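Local coordinates for protein alpha-Amylase (Thermotoga maritima, PDB 2B5D) that is an alpha-amylase of glycoside hydrolase family 57 from a thermophilic bacterium, built on a mainly parallel beta-sheet surrounded by helices, at residues R259-R263 against A301-E305. Residue numbers count along the deposited sequence, not the author numbering.
Sequences REFYR and ASQKE
This is a polar, side-chain-mediated contact between two surface loops within the glycosyl hydrolase family 57 region of the chain, one running from strand 233-236 to helix 265-268, the other leading into helix 309-338. No backbone pairing joins 259-263 to 301-305: the CA atoms of Glu260 and Lys304 lie 8.5 Å apart, those of Arg263 and Ala301 8.4 Å, and just 216 Å² is buried. Residues 259-260 are extended, the chain bends at 261-262 (phi/psi -74/-43, then -93/36), and Arg263 is extended again. Opposite, 301-302 form a short 3-10 segment, after which Lys304 is extended. Lys304 (m, t, t, m) reaches across to the buried Glu260 in a salt bridge, Lys304 NZ to Glu260 OE2 at 2.7 Å; NZ also bonds Ile294 O. Tyr262 N donates to Glu260 OE1 (Glu260 t, p) at 3.2 Å. Ala301 O accepts weakly from Lys304 N (3.4 Å) and from the guanidinium edge of Arg263 (chi1 and chi2 m), Arg263 NE at 3.5 and Arg263 NH1 at 3.4 Å; Arg263's stronger partner is Asp268, through a salt bridge at NH2. Two long connections of the family 57 fold, outside its mainly parallel sheet, are thus joined by side chains, without strand pairing.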
loop_
_atom_site.group_PDB
_atom_site.type_symbol
_atom_site.label_atom_id
_atom_site.label_comp_id
_atom_site.label_asym_id
_atom_site.label_seq_id
_atom_site.Cartn_x
_atom_site.Cartn_y
_atom_site.Cartn_z
ATOM N N ARG A 259 19.426 -14.362 -25.929
ATOM C CA ARG A 259 19.725 -13.322 -24.957
ATOM C C ARG A 259 18.671 -13.267 -23.855
ATOM O O ARG A 259 17.456 -13.225 -24.129
ATOM C CB ARG A 259 19.868 -12.003 -25.700
ATOM C CG ARG A 259 20.482 -10.842 -24.952
ATOM C CD ARG A 259 19.392 -9.826 -24.864
ATOM N NE ARG A 259 19.848 -8.520 -25.262
ATOM C CZ ARG A 259 19.041 -7.479 -25.427
ATOM N NH1 ARG A 259 19.533 -6.304 -25.787
ATOM N NH2 ARG A 259 17.741 -7.613 -25.233
ATOM N N GLU A 260 19.154 -13.287 -22.612
ATOM C CA GLU A 260 18.335 -13.231 -21.404
ATOM C C GLU A 260 17.813 -11.817 -21.167
ATOM O O GLU A 260 18.583 -10.857 -21.152
ATOM C CB GLU A 260 19.162 -13.707 -20.213
ATOM C CG GLU A 260 18.501 -13.528 -18.858
ATOM C CD GLU A 260 17.242 -14.356 -18.710
ATOM O OE1 GLU A 260 16.161 -13.760 -18.543
ATOM O OE2 GLU A 260 17.331 -15.605 -18.780
ATOM N N PHE A 261 16.501 -11.688 -20.976
ATOM C CA PHE A 261 15.873 -10.377 -20.847
ATOM C C PHE A 261 16.167 -9.748 -19.485
ATOM O O PHE A 261 16.502 -8.562 -19.398
ATOM C CB PHE A 261 14.363 -10.468 -21.088
ATOM C CG PHE A 261 13.674 -9.130 -21.118
ATOM C CD1 PHE A 261 13.673 -8.360 -22.270
ATOM C CD2 PHE A 261 13.030 -8.638 -19.984
ATOM C CE1 PHE A 261 13.052 -7.123 -22.291
ATOM C CE2 PHE A 261 12.407 -7.406 -19.994
ATOM C CZ PHE A 261 12.411 -6.647 -21.143
ATOM N N TYR A 262 16.081 -10.572 -18.446
ATOM C CA TYR A 262 16.122 -10.127 -17.054
ATOM C C TYR A 262 17.510 -10.148 -16.424
ATOM O O TYR A 262 17.658 -10.468 -15.230
ATOM C CB TYR A 262 15.146 -10.962 -16.210
ATOM C CG TYR A 262 13.728 -10.777 -16.649
ATOM C CD1 TYR A 262 13.041 -11.809 -17.290
ATOM C CD2 TYR A 262 13.092 -9.538 -16.484
ATOM C CE1 TYR A 262 11.732 -11.630 -17.721
ATOM C CE2 TYR A 262 11.785 -9.340 -16.909
ATOM C CZ TYR A 262 11.103 -10.389 -17.522
ATOM O OH TYR A 262 9.796 -10.197 -17.938
ATOM N N ARG A 263 18.515 -9.831 -17.236
ATOM C CA ARG A 263 19.841 -9.473 -16.754
ATOM C C ARG A 263 20.317 -8.273 -17.522
ATOM O O ARG A 263 20.338 -8.263 -18.760
ATOM C CB ARG A 263 20.834 -10.626 -16.860
ATOM C CG ARG A 263 20.629 -11.684 -15.788
ATOM C CD ARG A 263 21.281 -11.278 -14.485
ATOM N NE ARG A 263 22.095 -12.405 -14.075
ATOM C CZ ARG A 263 23.411 -12.399 -13.950
ATOM N NH1 ARG A 263 24.027 -13.533 -13.622
ATOM N NH2 ARG A 263 24.111 -11.287 -14.130
ATOM N N ALA A 301 19.171 -17.651 -11.406
ATOM C CA ALA A 301 19.545 -16.686 -12.443
ATOM C C ALA A 301 21.019 -16.263 -12.399
ATOM O O ALA A 301 21.561 -15.794 -13.397
ATOM C CB ALA A 301 18.621 -15.466 -12.418
ATOM N N SER A 302 21.663 -16.459 -11.246
ATOM C CA SER A 302 23.082 -16.130 -11.093
ATOM C C SER A 302 24.011 -17.062 -11.886
ATOM O O SER A 302 25.169 -16.730 -12.152
ATOM C CB SER A 302 23.466 -16.107 -9.608
ATOM O OG SER A 302 23.757 -17.414 -9.135
ATOM N N GLN A 303 23.495 -18.217 -12.288
ATOM C CA GLN A 303 24.300 -19.189 -13.019
ATOM C C GLN A 303 24.311 -18.978 -14.540
ATOM O O GLN A 303 24.810 -19.827 -15.285
ATOM C CB GLN A 303 23.842 -20.601 -12.672
ATOM C CG GLN A 303 24.083 -20.992 -11.199
ATOM C CD GLN A 303 23.837 -22.476 -10.966
ATOM O OE1 GLN A 303 24.231 -23.308 -11.788
ATOM N NE2 GLN A 303 23.149 -22.812 -9.868
ATOM N N LYS A 304 23.789 -17.833 -14.978
ATOM C CA LYS A 304 23.654 -17.503 -16.389
ATOM C C LYS A 304 24.952 -17.134 -17.085
ATOM O O LYS A 304 25.726 -16.310 -16.603
ATOM C CB LYS A 304 22.604 -16.390 -16.589
ATOM C CG LYS A 304 21.208 -16.923 -16.330
ATOM C CD LYS A 304 20.137 -16.069 -16.912
ATOM C CE LYS A 304 18.791 -16.515 -16.379
ATOM N NZ LYS A 304 18.139 -17.592 -17.192
ATOM N N GLU A 305 25.161 -17.730 -18.248
ATOM C CA GLU A 305 26.359 -17.497 -19.013
ATOM C C GLU A 305 26.244 -16.314 -19.940
ATOM O O GLU A 305 25.149 -15.878 -20.284
ATOM C CB GLU A 305 26.738 -18.759 -19.779
ATOM C CG GLU A 305 27.432 -19.722 -18.857
ATOM C CD GLU A 305 27.561 -21.089 -19.432
ATOM O OE1 GLU A 305 27.136 -22.034 -18.726
ATOM O OE2 GLU A 305 28.086 -21.218 -20.580
#